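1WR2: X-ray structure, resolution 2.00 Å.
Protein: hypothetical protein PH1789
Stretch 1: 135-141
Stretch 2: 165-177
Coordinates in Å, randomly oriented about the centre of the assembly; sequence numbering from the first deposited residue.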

# COMPACT_ATOMS: atom_id res chain seq x y z
N ALA A 135 -14.71 5.86 -7.15
CA ALA A 135 -14.05 5.79 -8.43
C ALA A 135 -12.66 5.22 -8.20
O ALA A 135 -12.03 5.48 -7.17
N ILE A 136 -12.20 4.43 -9.16
CA ILE A 136 -10.89 3.82 -9.09
C ILE A 136 -10.03 4.50 -10.17
O ILE A 136 -10.48 4.74 -11.29
N MET A 137 -8.79 4.82 -9.80
CA MET A 137 -7.84 5.49 -10.69
C MET A 137 -6.59 4.65 -10.91
O MET A 137 -6.18 3.87 -10.05
N PHE A 138 -5.97 4.85 -12.07
CA PHE A 138 -4.75 4.15 -12.43
C PHE A 138 -3.82 5.09 -13.17
O PHE A 138 -4.27 5.92 -13.96
N GLY A 139 -2.53 4.95 -12.92
CA GLY A 139 -1.53 5.78 -13.58
C GLY A 139 -0.16 5.33 -13.11
O GLY A 139 -0.07 4.59 -12.13
N LEU A 140 0.90 5.74 -13.80
CA LEU A 140 2.24 5.35 -13.39
C LEU A 140 2.66 6.12 -12.14
O LEU A 140 2.17 7.22 -11.89
N GLY A 141 3.58 5.53 -11.38
CA GLY A 141 4.07 6.18 -10.18
C GLY A 141 5.35 6.93 -10.47
O GLY A 141 5.57 7.39 -11.59
N LYS A 165 -9.16 -1.27 -20.52
CA LYS A 165 -9.32 -0.01 -21.22
C LYS A 165 -8.65 1.15 -20.47
O LYS A 165 -7.87 1.90 -21.07
N MET A 166 -8.92 1.30 -19.18
CA MET A 166 -8.31 2.41 -18.43
C MET A 166 -6.78 2.29 -18.36
O MET A 166 -6.08 3.27 -18.15
N ILE A 167 -6.27 1.08 -18.56
CA ILE A 167 -4.83 0.88 -18.54
C ILE A 167 -4.26 1.39 -19.86
O ILE A 167 -3.17 1.96 -19.90
N GLN A 168 -5.01 1.20 -20.94
CA GLN A 168 -4.56 1.61 -22.26
C GLN A 168 -4.75 3.10 -22.53
O GLN A 168 -4.11 3.66 -23.43
N GLU A 169 -5.63 3.74 -21.76
CA GLU A 169 -5.91 5.16 -21.94
C GLU A 169 -4.87 6.13 -21.38
O GLU A 169 -4.88 7.31 -21.75
N ILE A 170 -3.98 5.67 -20.50
CA ILE A 170 -2.98 6.58 -19.95
C ILE A 170 -1.94 6.91 -21.02
O ILE A 170 -1.60 6.06 -21.84
N LYS A 171 -1.44 8.14 -21.01
CA LYS A 171 -0.46 8.55 -22.00
C LYS A 171 0.79 7.67 -21.93
O LYS A 171 1.40 7.36 -22.96
N ALA A 172 1.15 7.26 -20.73
CA ALA A 172 2.33 6.43 -20.53
C ALA A 172 2.12 4.95 -20.85
O ALA A 172 2.95 4.12 -20.50
N TYR A 173 1.01 4.62 -21.51
CA TYR A 173 0.74 3.23 -21.84
C TYR A 173 1.85 2.57 -22.65
O TYR A 173 2.24 1.43 -22.37
N PRO A 174 2.36 3.26 -23.69
CA PRO A 174 3.43 2.68 -24.51
C PRO A 174 4.59 2.19 -23.66
O PRO A 174 5.26 1.22 -24.01
N ILE A 175 4.82 2.87 -22.55
CA ILE A 175 5.91 2.50 -21.64
C ILE A 175 5.67 1.13 -21.02
O ILE A 175 6.60 0.34 -20.85
N LEU A 176 4.42 0.84 -20.69
CA LEU A 176 4.06 -0.45 -20.10
C LEU A 176 4.15 -1.56 -21.13
O LEU A 176 4.51 -2.70 -20.81
N ALA A 177 3.81 -1.24 -22.37
CA ALA A 177 3.85 -2.21 -23.45
C ALA A 177 5.29 -2.53 -23.81
O ALA A 177 5.57 -3.55 -24.45

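The contact between these two stretches is apolar throughout: no hydrogen bond crosses it, and a strand meets a segment that changes from helix to turn and back to weakly bonded helix. On the strand the rule is alternation. Phe138 and Leu140 point toward stretch 2, Met137 points away between Ile136 and Phe138, and Gly139 offers only its backbone.

Stretch 2 opens with Lys165, an extended, exposed side chain that takes no part. Met166 follows and points toward the strand. Its p, t, m conformation brings the terminal methyl to the backbone, with CE 3.4 Å from Ile136 O, a van der Waals approach. The same CE lies 4.2 Å from CG2 of Ile136, whose side chain (t, t) leaves the strand sideways, and 3.9 Å from CB of Phe138. One flexible thioether thus fills the space beside two strand residues.

Ile167 (m, t) sets off sideways and still reaches the aromatic ring, its CG2 4.0 Å from Phe138 CE2. Gln168 points away, and Glu169 is exposed and out of reach, its carboxylate oxygens hydrogen-bonded elsewhere in the structure. The polar side chains are thereby kept out of the apolar seam.

Ile170 points back in with a p, t rotamer. Its CD1 comes to 3.4 Å from Phe138 CE2, a tight contact, while its CG2 sits 4.3 Å from the CA of Gly139. This residue also begins a type I turn ending at Tyr173, closed by the bond from Tyr173 N to Ile170 O at 3.0 Å. Within the turn, Lys171 stays outside the contact, whereas Ala172 points in and sets its CB 3.4 Å from Leu140 CD1. The two methyl carbons are in van der Waals contact, Ala172 having no more than its CB to offer.

After the turn, Tyr173 points away and Pro174 is out of reach. Ile175 (m, t) makes a lighter contact from an exposed position, its CD1 4.2 Å from Leu140 CD1. Leu176 (m, t), buried, joins the two main strand side chains: its CD1 lies 4.0 Å from Phe138 CZ, at the ring edge and near its plane, and its CD2 lies 3.6 Å from Leu140 CD2. Ala177 adds nothing.

Read from the strand, Phe138 (chi1 t) touches Met166, Ile167, Ile170 and Leu176, while Leu140 (m, t) touches Ala172, Ile175 and Leu176. The design lesson is economical: two inward strand side chains, two residues apart, can engage both helical segments and the turn between them.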

# COMPACT_ATOMS: atom_id res chain seq x y z
CB ALA A 135 -13.97 7.16 -9.06
CB ILE A 136 -10.99 2.30 -9.33
CG1 ILE A 136 -9.61 1.65 -9.15
CG2 ILE A 136 -11.57 2.02 -10.71
CD1 ILE A 136 -9.68 0.14 -8.95
CB MET A 137 -7.38 6.83 -10.08
CG MET A 137 -8.38 7.99 -10.14
SD MET A 137 -9.92 7.73 -9.22
CE MET A 137 -9.42 8.07 -7.51
CB PHE A 138 -5.04 2.95 -13.33
CG PHE A 138 -3.80 2.31 -13.88
CD1 PHE A 138 -2.97 1.55 -13.05
CD2 PHE A 138 -3.42 2.52 -15.20
CE1 PHE A 138 -1.79 1.01 -13.54
CE2 PHE A 138 -2.24 1.97 -15.70
CZ PHE A 138 -1.42 1.22 -14.87
CB LEU A 140 3.27 5.61 -14.49
CG LEU A 140 3.23 4.73 -15.75
CD1 LEU A 140 4.47 5.00 -16.59
CD2 LEU A 140 3.18 3.27 -15.36
CB LYS A 165 -10.82 0.26 -21.40
CG LYS A 165 -11.18 1.37 -22.38
CD LYS A 165 -12.69 1.40 -22.59
CE LYS A 165 -13.14 2.59 -23.42
NZ LYS A 165 -14.62 2.63 -23.54
CB MET A 166 -8.91 2.52 -17.03
CG MET A 166 -8.58 1.40 -16.08
SD MET A 166 -9.58 1.50 -14.58
CE MET A 166 -8.95 3.03 -13.84
CB ILE A 167 -4.45 -0.61 -18.38
CG1 ILE A 167 -4.96 -1.15 -17.03
CG2 ILE A 167 -2.94 -0.77 -18.46
CD1 ILE A 167 -4.64 -2.63 -16.80
CB GLN A 168 -5.30 0.80 -23.32
CG GLN A 168 -5.19 -0.70 -23.12
CD GLN A 168 -5.91 -1.50 -24.17
OE1 GLN A 168 -7.01 -1.13 -24.61
NE2 GLN A 168 -5.32 -2.62 -24.57
CB GLU A 169 -7.29 5.47 -21.33
CG GLU A 169 -8.42 4.65 -21.92
CD GLU A 169 -9.78 5.02 -21.36
OE1 GLU A 169 -9.87 5.30 -20.15
OE2 GLU A 169 -10.76 5.02 -22.13
CB ILE A 170 -2.25 5.99 -18.71
CG1 ILE A 170 -1.57 4.67 -19.08
CG2 ILE A 170 -3.24 5.81 -17.56
CD1 ILE A 170 -0.73 4.09 -17.95
CB LYS A 171 -0.05 10.00 -21.78
CG LYS A 171 -1.20 11.00 -21.90
CD LYS A 171 -0.68 12.43 -21.95
CE LYS A 171 -1.81 13.43 -21.93
NZ LYS A 171 -2.64 13.26 -20.70
CB ALA A 172 2.83 6.57 -19.11
CB TYR A 173 -0.56 3.08 -22.62
CG TYR A 173 -0.75 1.64 -23.03
CD1 TYR A 173 -1.08 0.67 -22.09
CD2 TYR A 173 -0.50 1.24 -24.34
CE1 TYR A 173 -1.14 -0.67 -22.43
CE2 TYR A 173 -0.56 -0.11 -24.70
CZ TYR A 173 -0.88 -1.05 -23.74
OH TYR A 173 -0.93 -2.39 -24.07
CB PRO A 174 3.82 3.85 -25.41
CG PRO A 174 2.50 4.52 -25.64
CD PRO A 174 1.92 4.55 -24.23
CB ILE A 175 6.05 3.55 -20.53
CG1 ILE A 175 6.45 4.90 -21.16
CG2 ILE A 175 7.09 3.11 -19.52
CD1 ILE A 175 6.48 6.05 -20.18
CB LEU A 176 2.64 -0.41 -19.53
CG LEU A 176 2.36 0.55 -18.38
CD1 LEU A 176 0.90 0.46 -17.99
CD2 LEU A 176 3.26 0.21 -17.20
CB ALA A 177 3.10 -1.67 -24.67